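Local coordinates for protein laminin subunit ALPHA-1 (Mus musculus, PDB 2JD4) that forms the LG4-5 domain pair of the laminin-111 alpha1 chain, binds metal ions, and probably helps attach basement membrane laminin to cell surfaces, at residues Phe24-Gln28 with Asp363-Ala367; Leu49-Thr53 with Pro166-Gly170; Gly207-Lys213 with Ala367-Val373. The protein carries 4 engineered substitutions. Numbering follows the deposited sequence.

Interaction 1: residues Phe24-Gln28 with Asp363-Ala367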
# COMPACT_ATOMS: atom_id res chain seq x y z
N PHE A 24 -1.57 -9.67 0.10
CA PHE A 24 -1.91 -9.07 -1.18
C PHE A 24 -1.65 -7.56 -1.12
O PHE A 24 -1.16 -7.04 -0.12
CB PHE A 24 -3.38 -9.35 -1.52
CG PHE A 24 -3.71 -10.81 -1.64
CD1 PHE A 24 -4.08 -11.55 -0.52
CD2 PHE A 24 -3.61 -11.46 -2.87
CE1 PHE A 24 -4.35 -12.92 -0.62
CE2 PHE A 24 -3.88 -12.83 -2.98
CZ PHE A 24 -4.25 -13.56 -1.85
N GLY A 25 -1.95 -6.87 -2.21
CA GLY A 25 -1.73 -5.43 -2.24
C GLY A 25 -0.30 -4.97 -2.48
O GLY A 25 -0.03 -3.77 -2.44
N LEU A 26 0.62 -5.90 -2.74
CA LEU A 26 2.01 -5.50 -3.00
C LEU A 26 2.06 -4.72 -4.32
O LEU A 26 2.87 -3.81 -4.49
CB LEU A 26 2.91 -6.74 -3.07
CG LEU A 26 3.06 -7.46 -1.72
CD1 LEU A 26 3.73 -8.80 -1.96
CD2 LEU A 26 3.89 -6.61 -0.74
N SER A 27 1.19 -5.10 -5.26
CA SER A 27 1.07 -4.39 -6.53
C SER A 27 -0.44 -4.19 -6.67
O SER A 27 -1.21 -4.79 -5.93
CB SER A 27 1.60 -5.22 -7.70
OG SER A 27 0.62 -6.13 -8.16
N GLN A 28 -0.86 -3.34 -7.59
CA GLN A 28 -2.29 -3.11 -7.78
C GLN A 28 -2.98 -4.36 -8.33
O GLN A 28 -4.21 -4.46 -8.30
CB GLN A 28 -2.53 -1.92 -8.72
CG GLN A 28 -2.08 -0.58 -8.16
CD GLN A 28 -3.22 0.41 -7.94
OE1 GLN A 28 -3.86 0.87 -8.89
NE2 GLN A 28 -3.49 0.72 -6.67
N ASP A 363 0.61 6.09 -3.23
CA ASP A 363 0.38 4.68 -2.97
C ASP A 363 1.50 3.89 -3.64
O ASP A 363 1.52 3.73 -4.85
CB ASP A 363 -0.98 4.27 -3.55
CG ASP A 363 -1.30 2.80 -3.34
OD1 ASP A 363 -0.52 2.09 -2.67
OD2 ASP A 363 -2.34 2.36 -3.86
N LEU A 364 2.43 3.39 -2.83
CA LEU A 364 3.57 2.64 -3.35
C LEU A 364 3.19 1.36 -4.12
O LEU A 364 4.01 0.82 -4.85
CB LEU A 364 4.53 2.31 -2.21
CG LEU A 364 5.15 3.54 -1.53
CD1 LEU A 364 5.92 3.13 -0.30
CD2 LEU A 364 6.06 4.27 -2.51
N SER A 365 1.97 0.87 -3.95
CA SER A 365 1.57 -0.34 -4.68
C SER A 365 1.41 -0.04 -6.18
O SER A 365 1.31 -0.96 -6.99
CB SER A 365 0.26 -0.91 -4.12
OG SER A 365 -0.81 -0.01 -4.31
N ARG A 366 1.42 1.25 -6.53
CA ARG A 366 1.26 1.68 -7.92
C ARG A 366 2.59 1.93 -8.63
O ARG A 366 2.60 2.40 -9.76
CB ARG A 366 0.43 2.97 -7.97
CG ARG A 366 -0.92 2.89 -7.29
CD ARG A 366 -1.60 4.25 -7.30
NE ARG A 366 -1.79 4.74 -8.66
CZ ARG A 366 -2.13 5.99 -8.97
NH1 ARG A 366 -2.30 6.89 -8.01
NH2 ARG A 366 -2.29 6.33 -10.24
N ALA A 367 3.70 1.65 -7.96
CA ALA A 367 5.02 1.86 -8.55
C ALA A 367 5.14 1.13 -9.89
O ALA A 367 4.65 0.01 -10.03
CB ALA A 367 6.10 1.37 -7.59
O HOH W 1 0.47 -2.21 -9.80

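Interaction 2: residues Leu49-Thr53 with Pro166-Gly170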
# COMPACT_ATOMS: atom_id res chain seq x y z
N LEU A 49 -13.92 -16.29 5.37
CA LEU A 49 -12.47 -16.10 5.30
C LEU A 49 -12.00 -15.28 6.50
O LEU A 49 -12.81 -14.73 7.22
CB LEU A 49 -12.10 -15.39 3.99
CG LEU A 49 -12.73 -14.03 3.68
CD1 LEU A 49 -11.93 -12.92 4.37
CD2 LEU A 49 -12.75 -13.80 2.18
N SER A 50 -10.69 -15.23 6.71
CA SER A 50 -10.13 -14.45 7.81
C SER A 50 -9.24 -13.39 7.17
O SER A 50 -8.53 -13.68 6.20
CB SER A 50 -9.31 -15.34 8.76
OG SER A 50 -8.23 -15.95 8.08
N ILE A 51 -9.28 -12.17 7.69
CA ILE A 51 -8.50 -11.09 7.12
C ILE A 51 -7.87 -10.20 8.17
O ILE A 51 -8.39 -10.04 9.27
CB ILE A 51 -9.39 -10.26 6.17
CG1 ILE A 51 -8.55 -9.25 5.38
CG2 ILE A 51 -10.48 -9.56 6.98
CD1 ILE A 51 -9.30 -8.64 4.20
N ARG A 52 -6.72 -9.63 7.82
CA ARG A 52 -5.97 -8.73 8.70
C ARG A 52 -5.43 -7.60 7.82
O ARG A 52 -4.72 -7.86 6.85
CB ARG A 52 -4.81 -9.48 9.35
CG ARG A 52 -3.95 -8.62 10.23
CD ARG A 52 -2.50 -8.78 9.82
NE ARG A 52 -1.81 -9.71 10.68
CZ ARG A 52 -0.59 -10.18 10.44
NH1 ARG A 52 0.07 -9.81 9.35
NH2 ARG A 52 -0.04 -11.02 11.31
N THR A 53 -5.74 -6.36 8.18
CA THR A 53 -5.32 -5.23 7.35
C THR A 53 -5.31 -3.86 8.05
O THR A 53 -5.94 -3.66 9.08
CB THR A 53 -6.25 -5.13 6.13
OG1 THR A 53 -5.84 -4.05 5.28
CG2 THR A 53 -7.69 -4.89 6.59
N PRO A 166 -4.57 -4.38 0.29
CA PRO A 166 -3.30 -4.54 1.01
C PRO A 166 -3.63 -5.24 2.32
O PRO A 166 -3.87 -4.59 3.34
CB PRO A 166 -2.85 -3.09 1.25
CG PRO A 166 -3.60 -2.30 0.22
CD PRO A 166 -4.95 -2.96 0.22
N ALA A 167 -3.65 -6.57 2.30
CA ALA A 167 -3.98 -7.33 3.50
C ALA A 167 -3.51 -8.77 3.41
O ALA A 167 -3.20 -9.27 2.33
CB ALA A 167 -5.50 -7.31 3.74
N CYS A 168 -3.49 -9.43 4.56
CA CYS A 168 -3.12 -10.84 4.66
C CYS A 168 -4.43 -11.61 4.74
O CYS A 168 -5.33 -11.24 5.50
CB CYS A 168 -2.31 -11.09 5.93
SG CYS A 168 -1.79 -12.84 6.08
N ILE A 169 -4.54 -12.68 3.96
CA ILE A 169 -5.75 -13.48 3.98
C ILE A 169 -5.40 -14.93 4.29
O ILE A 169 -4.48 -15.50 3.70
CB ILE A 169 -6.49 -13.42 2.63
CG1 ILE A 169 -6.88 -11.98 2.32
CG2 ILE A 169 -7.75 -14.28 2.69
CD1 ILE A 169 -7.59 -11.81 0.97
N GLY A 170 -6.11 -15.52 5.24
CA GLY A 170 -5.86 -16.90 5.61
C GLY A 170 -6.66 -17.84 4.73
O GLY A 170 -6.78 -17.64 3.52

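Interaction 3: residues Gly207-Lys213 with Ala367-Val373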
# COMPACT_ATOMS: atom_id res chain seq x y z
N GLY A 207 16.96 -1.92 -2.84
CA GLY A 207 16.48 -1.26 -4.04
C GLY A 207 15.76 0.08 -3.92
O GLY A 207 16.27 1.01 -3.30
N TYR A 208 14.57 0.16 -4.52
CA TYR A 208 13.80 1.41 -4.53
C TYR A 208 12.41 1.19 -5.13
O TYR A 208 12.09 0.10 -5.60
CB TYR A 208 14.53 2.43 -5.41
CG TYR A 208 14.69 1.91 -6.82
CD1 TYR A 208 13.71 2.12 -7.78
CD2 TYR A 208 15.77 1.10 -7.16
CE1 TYR A 208 13.78 1.52 -9.03
CE2 TYR A 208 15.86 0.50 -8.41
CZ TYR A 208 14.86 0.71 -9.34
OH TYR A 208 14.91 0.08 -10.56
N ALA A 209 11.61 2.25 -5.12
CA ALA A 209 10.28 2.22 -5.72
C ALA A 209 10.18 3.50 -6.55
O ALA A 209 10.52 4.57 -6.06
CB ALA A 209 9.21 2.20 -4.65
N ALA A 210 9.75 3.38 -7.81
CA ALA A 210 9.61 4.54 -8.69
C ALA A 210 8.14 4.77 -9.05
O ALA A 210 7.45 3.86 -9.51
CB ALA A 210 10.45 4.35 -9.96
N LEU A 211 7.68 6.00 -8.84
CA LEU A 211 6.28 6.39 -9.10
C LEU A 211 6.12 7.55 -10.10
O LEU A 211 7.02 8.37 -10.28
CB LEU A 211 5.61 6.80 -7.78
CG LEU A 211 5.20 5.74 -6.74
CD1 LEU A 211 6.30 4.73 -6.53
CD2 LEU A 211 4.87 6.45 -5.44
N VAL A 212 4.94 7.62 -10.72
CA VAL A 212 4.61 8.67 -11.69
C VAL A 212 5.53 8.62 -12.91
O VAL A 212 6.39 9.49 -13.10
CB VAL A 212 4.71 10.07 -11.05
CG1 VAL A 212 4.02 11.09 -11.95
CG2 VAL A 212 4.08 10.07 -9.67
N LYS A 213 5.34 7.60 -13.73
CA LYS A 213 6.15 7.42 -14.92
C LYS A 213 5.99 8.56 -15.93
O LYS A 213 6.92 8.88 -16.67
CB LYS A 213 5.80 6.09 -15.59
CG LYS A 213 6.76 5.68 -16.69
CD LYS A 213 6.44 4.29 -17.22
CE LYS A 213 7.45 3.84 -18.27
NZ LYS A 213 7.15 2.47 -18.77
N ALA A 367 3.70 1.65 -7.96
CA ALA A 367 5.02 1.86 -8.55
C ALA A 367 5.14 1.13 -9.89
O ALA A 367 4.65 0.01 -10.03
CB ALA A 367 6.10 1.37 -7.59
N PHE A 368 5.78 1.77 -10.87
CA PHE A 368 5.95 1.14 -12.17
C PHE A 368 7.24 0.32 -12.22
O PHE A 368 7.43 -0.51 -13.11
CB PHE A 368 5.90 2.19 -13.30
CG PHE A 368 7.01 3.22 -13.25
CD1 PHE A 368 8.25 2.96 -13.81
CD2 PHE A 368 6.79 4.47 -12.67
CE1 PHE A 368 9.26 3.93 -13.81
CE2 PHE A 368 7.79 5.44 -12.66
CZ PHE A 368 9.03 5.17 -13.23
N ASP A 369 8.12 0.56 -11.25
CA ASP A 369 9.39 -0.14 -11.14
C ASP A 369 9.62 -0.27 -9.63
O ASP A 369 9.70 0.73 -8.92
CB ASP A 369 10.52 0.66 -11.78
CG ASP A 369 11.83 -0.12 -11.87
OD1 ASP A 369 11.84 -1.32 -11.51
OD2 ASP A 369 12.84 0.46 -12.31
N LEU A 370 9.71 -1.51 -9.17
CA LEU A 370 9.85 -1.82 -7.75
C LEU A 370 10.92 -2.89 -7.52
O LEU A 370 10.89 -3.95 -8.15
CB LEU A 370 8.49 -2.33 -7.24
CG LEU A 370 8.20 -2.59 -5.76
CD1 LEU A 370 7.92 -1.27 -5.06
CD2 LEU A 370 6.98 -3.50 -5.64
N GLN A 371 11.84 -2.62 -6.61
CA GLN A 371 12.92 -3.56 -6.28
C GLN A 371 13.21 -3.54 -4.78
O GLN A 371 13.53 -2.49 -4.22
CB GLN A 371 14.21 -3.18 -7.03
CG GLN A 371 14.05 -2.95 -8.53
CD GLN A 371 13.63 -4.20 -9.28
OE1 GLN A 371 14.19 -5.28 -9.08
NE2 GLN A 371 12.66 -4.05 -10.18
N GLY A 372 13.10 -4.69 -4.13
CA GLY A 372 13.37 -4.76 -2.70
C GLY A 372 12.48 -3.89 -1.83
O GLY A 372 12.91 -3.42 -0.77
N VAL A 373 11.25 -3.67 -2.27
CA VAL A 373 10.28 -2.86 -1.53
C VAL A 373 8.97 -3.64 -1.49
O VAL A 373 8.58 -4.25 -2.48
CB VAL A 373 10.04 -1.50 -2.22
CG1 VAL A 373 9.00 -0.69 -1.45
CG2 VAL A 373 11.35 -0.74 -2.31
O HOH W 2 15.08 -1.75 -0.60

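Interaction 1: residues Phe24-Gln28 with Asp363-Ala367
A small loop contact can form part of the fit between two globular domains of one chain, and the meeting of Phe24-Gln28 from LG4 with Asp363-Ala367 from LG5 is a case in point. Asp363 sets the shape of its own loop: its OD1 accepts from Ser365 N at 3.1 Å, closing an Asx turn, and from Ser365 OG at 2.7 Å, while His376 holds the same oxygen from further along the chain. Leu364, first residue of the short 3-10 turn, contributes to the LG5 interior, packing on Phe203 and Leu211. Ser365 then meets LG4 directly. Ser365 CB lies 3.3 Å from Gly25 O, in a residue whose backbone angles call for glycine because a CB would jam against the preceding carbonyl. Ser365 CA is 3.7 Å from Leu26 O, and Ser365 O receives a CA-H...O contact from Ser27 CA at 3.5 Å. A water takes a hydrogen bond from Gln28 N at 2.8 Å and gives one to Ser365 O at 3.2 Å. Arg366 offers its aliphatic stem, CG standing 3.4 Å from Gln28 NE2, and Ala367 turns back to Leu211. Burying 221 Å², this part of the domain interface combines close backbone approach, the Gln28 side chain and a shared water.

Interaction 2: residues Leu49-Thr53 with Pro166-Gly170
Where two antiparallel strands pair, side chains alternate between the faces of the sheet; Leu49-Thr53 against Pro166-Gly170 in LG4 illustrates this, and the rotamers then direct the side-chain ends. Three backbone hydrogen bonds hold the strands: Arg52 N to Cys168 O (3.1 Å), Cys168 N to Arg52 O (3.0 Å) and Gly170 N to Ser50 O (3.2 Å). Ile51 and Ile169 form a non-hydrogen-bonded pair on one face, where the t rotamer of Ile51 brings its CG1 within 4.0 Å of Ala167 CB and 4.4 Å of Ile169 CG1. Leu49 and Ile51 also pack on Ile60 of the facing sheet, as expected for the core of a laminin G beta sandwich. Thr53, t at chi1, directs OG1 to Pro166 O at 2.8 Å. Next to Ser50, whose p rotamer places OG near the partner strand, stands Gly170: a beta carbon there would clash with that hydroxyl. One strand pair thus separates its chemistry: mostly hydrocarbon on the face of Ile51, Ala167 and Ile169, toward the facing sheet, while on the other face the Cys168-Cys193 disulfide and a hydrogen bond from Arg52 to the Tyr194 carbonyl hold the segment around Cys193 and Tyr194.

Interaction 3: residues Gly207-Lys213 with Ala367-Val373
Ala209 is the middle of a small apolar cluster on one face of the sheet in LG5: its CB lies 3.7 Å from Leu370 CD1, 4.3 Å from Val373 CG2 and 4.4 Å from Ala367 CB, and Leu211 extends the cluster with CD1 3.5 Å from Ala367 CB. Further along, the Phe368 ring is held between two CH-pi contacts on opposite faces, Ala210 CB at 4.1 Å and Lys213 CB at 3.8 Å from its centroid. Between these apolar groups runs an antiparallel backbone ladder. Tyr208 and Gln371 exchange hydrogen bonds in both directions (Tyr208 N to Gln371 O and Gln371 N to Tyr208 O, each 2.9 Å), Ala210 N reaches Asp369 O at 2.9 Å, and Phe368 N reaches Ala210 O at 3.0 Å. Along its other edge strand 207-212 pairs with 322-326 of the laminin G beta sandwich, Ala209 bonding with Val326 and Leu211 with Ile324. Gly207 lets the strands close up, since a beta carbon there would clash with Gln371 O; just beyond, a water joins Gly207 N (2.9 Å) to Gly372 O (2.7 Å). At the polar edge each Asp369 carboxylate oxygen accepts a hydrogen bond, OD2 from Tyr208 OH at 2.7 Å and OD1 from Gln371 NE2 at 3.1 Å. One face is thus hydrocarbon, while the other combines the Phe368 CH-pi contacts with the Asp369 network.

The three contacts run in a row from one laminin G domain to the other. Interaction 2 lies within an LG4 sheet, interaction 3 within an LG5 sheet, their centres 24 Å apart, and interaction 1 bridges the domains, its centre 16 Å from the former and 10 Å from the latter. Phe24 ties interaction 1 to interaction 2 through its packing on Ile169 and a probable hydrogen bond with Ala167; Ala367 belongs to both interactions 1 and 3, whose segments alternate along the chain. Both segments of interaction 2 fall between those of interaction 1, and both precede interaction 3. A late LG5 loop thus returns to the start of LG4, linking the two sandwiches.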